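Local coordinates for glutamyl endopeptidase (Staphylococcus epidermidis, PDB 6PYM), which is a secreted serine protease that probably cleaves peptide bonds on the carbonyl side of glutamate, and is captured here with its active-site serine replaced, at residues I129-Y134 against L158-S163; T121-N126 against V151-E156. The protein carries 1 engineered substitution. One frame throughout, in Å; residues are numbered along the deposited sequence.

In the fold
Both contacts lie in the C-terminal half of a chymotrypsin-like, two-domain fold, on the same side of the molecule's centre, with their own centres about 13 Å apart. Along the chain their segments alternate: 121-126, 129-134, 151-156, 158-163. In one antiparallel sheet, strand 143-154 pairs with both 128-133 and 157-160. Contact 1 is buried, bringing together side chains of strand 128-133 and those of strand 157-160 and the turn after it. Contact 2 is at the surface, where the loop entering strand 128-133 crosses the far end of strand 143-154. Arg159 pairs through its backbone with Val151 and Tyr152, so the same sheet carries a buried cluster at one place and an exposed loop-to-strand contact at another.

Contact 1: I129-Y134 against L158-S163; sequences ITVTGY and LRYDLS
Ile129 and Val131 meet Tyr160 and Leu162 in a purely apolar cluster. From CB of Ile129 the longer branch starts at CG1, held between the backbone N and the carbonyl carbon (chi1 58°), and CG1 lies 4.0 Å from Leu162 CD2. The chain then ends at CD1, which approaches Tyr160 obliquely, 3.6 Å from CD2 of the ring and 3.8 Å from CB of the same residue, while Leu162 CD2 lies 3.9 Å from it. Strands 128-133 and 157-160 are not direct partners here; strand 143-154 lies between them in the curled antiparallel sheet of the C-terminal barrel of this chymotrypsin-like fold, and the side chains meet within its core, where Val173 adds to the packing. Val131 CG2 sits over one face of the Tyr160 ring in a CH-pi contact, 4.1 Å from the centroid and 24° off the ring normal. It is displaced toward the rim, with CZ the nearest ring atom at 3.8 Å. The same methyl touches Leu162 CD1 at 3.7 Å, so the two methyls of Leu162 divide their contacts, CD1 meeting Val131 and CD2 meeting Ile129. In all four pairings the side chains cross at roughly right angles. The Tyr160 hydroxyl is hydrogen-bonded to ND1 of His184, which ties the phenol's far end to strand 180-188.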
loop_
_atom_site.group_PDB
_atom_site.type_symbol
_atom_site.label_atom_id
_atom_site.label_comp_id
_atom_site.label_asym_id
_atom_site.label_seq_id
_atom_site.Cartn_x
_atom_site.Cartn_y
_atom_site.Cartn_z
ATOM N N ILE A 129 -6.987 13.757 -0.475
ATOM C CA ILE A 129 -6.605 12.374 -0.226
ATOM C C ILE A 129 -5.326 12.347 0.602
ATOM O O ILE A 129 -4.677 13.371 0.826
ATOM C CB ILE A 129 -6.405 11.594 -1.541
ATOM C CG1 ILE A 129 -5.344 12.286 -2.398
ATOM C CG2 ILE A 129 -7.736 11.457 -2.304
ATOM C CD1 ILE A 129 -4.714 11.392 -3.433
ATOM N N THR A 130 -4.963 11.146 1.050
ATOM C CA THR A 130 -3.671 10.897 1.666
ATOM C C THR A 130 -3.023 9.680 1.027
ATOM O O THR A 130 -3.705 8.797 0.498
ATOM C CB THR A 130 -3.781 10.662 3.177
ATOM O OG1 THR A 130 -4.728 9.616 3.441
ATOM C CG2 THR A 130 -4.208 11.931 3.899
ATOM N N VAL A 131 -1.693 9.640 1.083
ATOM C CA VAL A 131 -0.912 8.454 0.742
ATOM C C VAL A 131 -0.060 8.150 1.960
ATOM O O VAL A 131 0.706 9.013 2.409
ATOM C CB VAL A 131 -0.061 8.656 -0.524
ATOM C CG1 VAL A 131 0.869 7.462 -0.750
ATOM C CG2 VAL A 131 -0.971 8.831 -1.716
ATOM N N THR A 132 -0.187 6.940 2.490
ATOM C CA THR A 132 0.409 6.613 3.776
ATOM C C THR A 132 1.224 5.339 3.647
ATOM O O THR A 132 0.739 4.337 3.115
ATOM C CB THR A 132 -0.676 6.521 4.846
ATOM O OG1 THR A 132 -1.333 7.790 4.898
ATOM C CG2 THR A 132 -0.090 6.182 6.222
ATOM N N GLY A 133 2.464 5.391 4.114
ATOM C CA GLY A 133 3.383 4.291 3.915
ATOM C C GLY A 133 4.744 4.634 4.469
ATOM O O GLY A 133 4.837 5.386 5.447
ATOM N N TYR A 134 5.796 4.099 3.850
ATOM C CA TYR A 134 7.127 4.018 4.456
ATOM C C TYR A 134 8.177 4.659 3.552
ATOM O O TYR A 134 8.961 3.962 2.897
ATOM C CB TYR A 134 7.445 2.561 4.804
ATOM C CG TYR A 134 6.540 2.043 5.896
ATOM C CD1 TYR A 134 6.884 2.224 7.225
ATOM C CD2 TYR A 134 5.320 1.431 5.606
ATOM C CE1 TYR A 134 6.060 1.804 8.241
ATOM C CE2 TYR A 134 4.490 0.997 6.622
ATOM C CZ TYR A 134 4.868 1.179 7.934
ATOM O OH TYR A 134 4.028 0.733 8.933
ATOM N N LEU A 158 -4.322 6.989 -11.442
ATOM C CA LEU A 158 -4.786 8.119 -10.642
ATOM C C LEU A 158 -3.555 8.866 -10.152
ATOM O O LEU A 158 -2.666 8.259 -9.544
ATOM C CB LEU A 158 -5.691 7.680 -9.468
ATOM C CG LEU A 158 -6.303 8.799 -8.595
ATOM C CD1 LEU A 158 -7.655 8.407 -8.024
ATOM C CD2 LEU A 158 -5.365 9.189 -7.456
ATOM N N ARG A 159 -3.497 10.167 -10.427
ATOM C CA ARG A 159 -2.341 10.984 -10.084
ATOM C C ARG A 159 -2.721 12.044 -9.066
ATOM O O ARG A 159 -3.882 12.451 -8.965
ATOM C CB ARG A 159 -1.774 11.680 -11.324
ATOM C CG ARG A 159 -1.347 10.725 -12.415
ATOM C CD ARG A 159 -1.024 11.474 -13.688
ATOM N NE ARG A 159 -0.601 10.551 -14.735
ATOM C CZ ARG A 159 -0.482 10.871 -16.020
ATOM N NH1 ARG A 159 -0.759 12.101 -16.435
ATOM N NH2 ARG A 159 -0.093 9.954 -16.894
ATOM N N TYR A 160 -1.710 12.519 -8.338
ATOM C CA TYR A 160 -1.934 13.470 -7.258
ATOM C C TYR A 160 -0.732 14.393 -7.103
ATOM O O TYR A 160 0.359 14.128 -7.621
ATOM C CB TYR A 160 -2.277 12.773 -5.929
ATOM C CG TYR A 160 -1.659 11.400 -5.768
ATOM C CD1 TYR A 160 -0.309 11.238 -5.458
ATOM C CD2 TYR A 160 -2.433 10.266 -5.918
ATOM C CE1 TYR A 160 0.238 9.978 -5.308
ATOM C CE2 TYR A 160 -1.899 9.007 -5.783
ATOM C CZ TYR A 160 -0.565 8.860 -5.476
ATOM O OH TYR A 160 -0.060 7.591 -5.342
ATOM N N ASP A 161 -0.952 15.477 -6.355
ATOM C CA ASP A 161 0.021 16.555 -6.192
ATOM C C ASP A 161 0.793 16.483 -4.877
ATOM O O ASP A 161 1.557 17.403 -4.565
ATOM C CB ASP A 161 -0.649 17.930 -6.356
ATOM C CG ASP A 161 -1.571 18.299 -5.197
ATOM O OD1 ASP A 161 -1.674 17.563 -4.200
ATOM O OD2 ASP A 161 -2.210 19.375 -5.283
ATOM N N LEU A 162 0.620 15.419 -4.109
ATOM C CA LEU A 162 1.299 15.241 -2.836
ATOM C C LEU A 162 2.644 14.546 -3.046
ATOM O O LEU A 162 2.849 13.827 -4.027
ATOM C CB LEU A 162 0.416 14.441 -1.875
ATOM C CG LEU A 162 -0.079 13.072 -2.348
ATOM C CD1 LEU A 162 0.914 11.954 -2.018
ATOM C CD2 LEU A 162 -1.467 12.763 -1.777
ATOM N N SER A 163 3.564 14.770 -2.109
ATOM C CA SER A 163 4.924 14.250 -2.211
ATOM C C SER A 163 5.054 12.819 -1.686
ATOM O O SER A 163 4.394 12.418 -0.722
ATOM C CB SER A 163 5.881 15.139 -1.425
ATOM O OG SER A 163 6.052 16.408 -2.029
#

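Contact 2: T121-N126 against V151-E156; sequences TDTRIN and VYIGGE
Ile153 reaches its CD1 against the backbone of the loop 121-126, and Ile125 returns the contact with its CG2. The close part is made chiefly of methyls on main chain: Ile153 CD1 is 3.7 Å from Thr123 O and also 3.7 Å from Arg124 CA, while Thr123 CG2 lies 4.1 Å from the same methyl, its side chain crossing that of Ile153 at about a right angle. Ile125 CG2 lies anti to its own carbonyl carbon, beside the backbone N, and approaches the peptide joining Val151 to Tyr152, 3.7 Å from Tyr152 N. Between the two isoleucines themselves the fit is looser, with Ile125 CG2 4.2 Å from Ile153 CG1. On the inner side, Leu158 and Tyr197 continue the packing against both Thr123 and Ile153, and Thr123 OG1 is hydrogen-bonded to Asn120 OD1. The outward-facing residues are loose and solvent-exposed: Arg124 and Asn126 point CB away from the strand, Val151 and Tyr152 away from the loop; the Tyr152 ring makes a cation-pi contact with Arg159. The loop is also tied to the strand by backbone pairing of Asn126 with Val150. Where Ile125 CG2 packs, strand 143-154 has a classic beta bulge, Val151 and Tyr152 both facing Arg159 across the antiparallel pair.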
loop_
_atom_site.group_PDB
_atom_site.type_symbol
_atom_site.label_atom_id
_atom_site.label_comp_id
_atom_site.label_asym_id
_atom_site.label_seq_id
_atom_site.Cartn_x
_atom_site.Cartn_y
_atom_site.Cartn_z
ATOM N N THR A 121 -16.880 5.025 -6.971
ATOM C CA THR A 121 -18.018 5.613 -7.674
ATOM C C THR A 121 -18.042 7.134 -7.552
ATOM O O THR A 121 -18.555 7.820 -8.447
ATOM C CB THR A 121 -19.331 5.006 -7.161
ATOM O OG1 THR A 121 -20.424 5.475 -7.962
ATOM C CG2 THR A 121 -19.576 5.393 -5.718
ATOM N N ASP A 122 -17.491 7.682 -6.469
ATOM C CA ASP A 122 -17.543 9.112 -6.198
ATOM C C ASP A 122 -16.215 9.821 -6.412
ATOM O O ASP A 122 -16.154 11.043 -6.251
ATOM C CB ASP A 122 -18.006 9.359 -4.758
ATOM C CG ASP A 122 -19.433 8.926 -4.520
ATOM O OD1 ASP A 122 -20.283 9.199 -5.386
ATOM O OD2 ASP A 122 -19.703 8.313 -3.468
ATOM N N THR A 123 -15.157 9.099 -6.768
ATOM C CA THR A 123 -13.816 9.676 -6.767
ATOM C C THR A 123 -13.640 10.614 -7.953
ATOM O O THR A 123 -13.981 10.268 -9.088
ATOM C CB THR A 123 -12.790 8.548 -6.808
ATOM O OG1 THR A 123 -13.059 7.662 -5.715
ATOM C CG2 THR A 123 -11.362 9.084 -6.687
ATOM N N ARG A 124 -13.106 11.807 -7.690
ATOM C CA ARG A 124 -13.034 12.857 -8.697
ATOM C C ARG A 124 -11.764 13.671 -8.524
ATOM O O ARG A 124 -11.185 13.736 -7.437
ATOM C CB ARG A 124 -14.233 13.804 -8.594
ATOM C CG ARG A 124 -15.525 13.143 -8.992
ATOM C CD ARG A 124 -16.744 14.007 -8.779
ATOM N NE ARG A 124 -17.910 13.261 -9.225
ATOM C CZ ARG A 124 -19.156 13.721 -9.268
ATOM N NH1 ARG A 124 -19.437 14.959 -8.884
ATOM N NH2 ARG A 124 -20.112 12.922 -9.716
ATOM N N ILE A 125 -11.345 14.330 -9.606
ATOM C CA ILE A 125 -10.209 15.228 -9.484
ATOM C C ILE A 125 -10.562 16.349 -8.508
ATOM O O ILE A 125 -11.738 16.694 -8.307
ATOM C CB ILE A 125 -9.708 15.762 -10.837
ATOM C CG1 ILE A 125 -10.761 16.655 -11.492
ATOM C CG2 ILE A 125 -9.275 14.606 -11.739
ATOM C CD1 ILE A 125 -10.272 17.345 -12.754
ATOM N N ASN A 126 -9.534 16.874 -7.843
ATOM C CA ASN A 126 -9.589 17.915 -6.812
ATOM C C ASN A 126 -9.950 17.356 -5.437
ATOM O O ASN A 126 -9.960 18.109 -4.456
ATOM C CB ASN A 126 -10.515 19.092 -7.169
ATOM C CG ASN A 126 -10.269 20.319 -6.320
ATOM O OD1 ASN A 126 -9.126 20.701 -6.075
ATOM N ND2 ASN A 126 -11.348 20.946 -5.862
ATOM N N VAL A 151 -5.232 14.896 -9.084
ATOM C CA VAL A 151 -5.109 15.778 -10.240
ATOM C C VAL A 151 -5.471 15.117 -11.561
ATOM O O VAL A 151 -5.626 15.832 -12.562
ATOM C CB VAL A 151 -3.723 16.455 -10.331
ATOM C CG1 VAL A 151 -3.426 17.252 -9.064
ATOM C CG2 VAL A 151 -2.626 15.432 -10.619
ATOM N N TYR A 152 -5.622 13.797 -11.608
ATOM C CA TYR A 152 -5.876 13.098 -12.859
ATOM C C TYR A 152 -6.452 11.729 -12.539
ATOM O O TYR A 152 -5.977 11.054 -11.623
ATOM C CB TYR A 152 -4.575 12.909 -13.652
ATOM C CG TYR A 152 -4.709 12.101 -14.929
ATOM C CD1 TYR A 152 -4.595 10.715 -14.920
ATOM C CD2 TYR A 152 -4.913 12.730 -16.147
ATOM C CE1 TYR A 152 -4.709 9.978 -16.090
ATOM C CE2 TYR A 152 -5.019 12.002 -17.321
ATOM C CZ TYR A 152 -4.925 10.631 -17.283
ATOM O OH TYR A 152 -5.038 9.910 -18.456
ATOM N N ILE A 153 -7.460 11.320 -13.311
ATOM C CA ILE A 153 -8.002 9.963 -13.257
ATOM C C ILE A 153 -8.218 9.509 -14.694
ATOM O O ILE A 153 -8.941 10.166 -15.452
ATOM C CB ILE A 153 -9.334 9.887 -12.489
ATOM C CG1 ILE A 153 -9.222 10.478 -11.081
ATOM C CG2 ILE A 153 -9.822 8.445 -12.417
ATOM C CD1 ILE A 153 -10.560 10.589 -10.365
ATOM N N GLY A 154 -7.594 8.405 -15.080
ATOM C CA GLY A 154 -7.780 7.891 -16.424
ATOM C C GLY A 154 -7.424 6.425 -16.504
ATOM O O GLY A 154 -6.293 6.050 -16.182
ATOM N N GLY A 155 -8.373 5.595 -16.930
ATOM C CA GLY A 155 -8.133 4.165 -16.993
ATOM C C GLY A 155 -7.768 3.629 -15.623
ATOM O O GLY A 155 -8.540 3.739 -14.662
ATOM N N GLU A 156 -6.571 3.053 -15.525
ATOM C CA GLU A 156 -6.049 2.503 -14.280
ATOM C C GLU A 156 -5.047 3.434 -13.603
ATOM O O GLU A 156 -4.276 2.986 -12.747
ATOM C CB GLU A 156 -5.441 1.118 -14.516
ATOM C CG GLU A 156 -6.498 0.074 -14.860
ATOM C CD GLU A 156 -5.933 -1.257 -15.332
ATOM O OE1 GLU A 156 -4.697 -1.413 -15.426
ATOM O OE2 GLU A 156 -6.751 -2.157 -15.625
#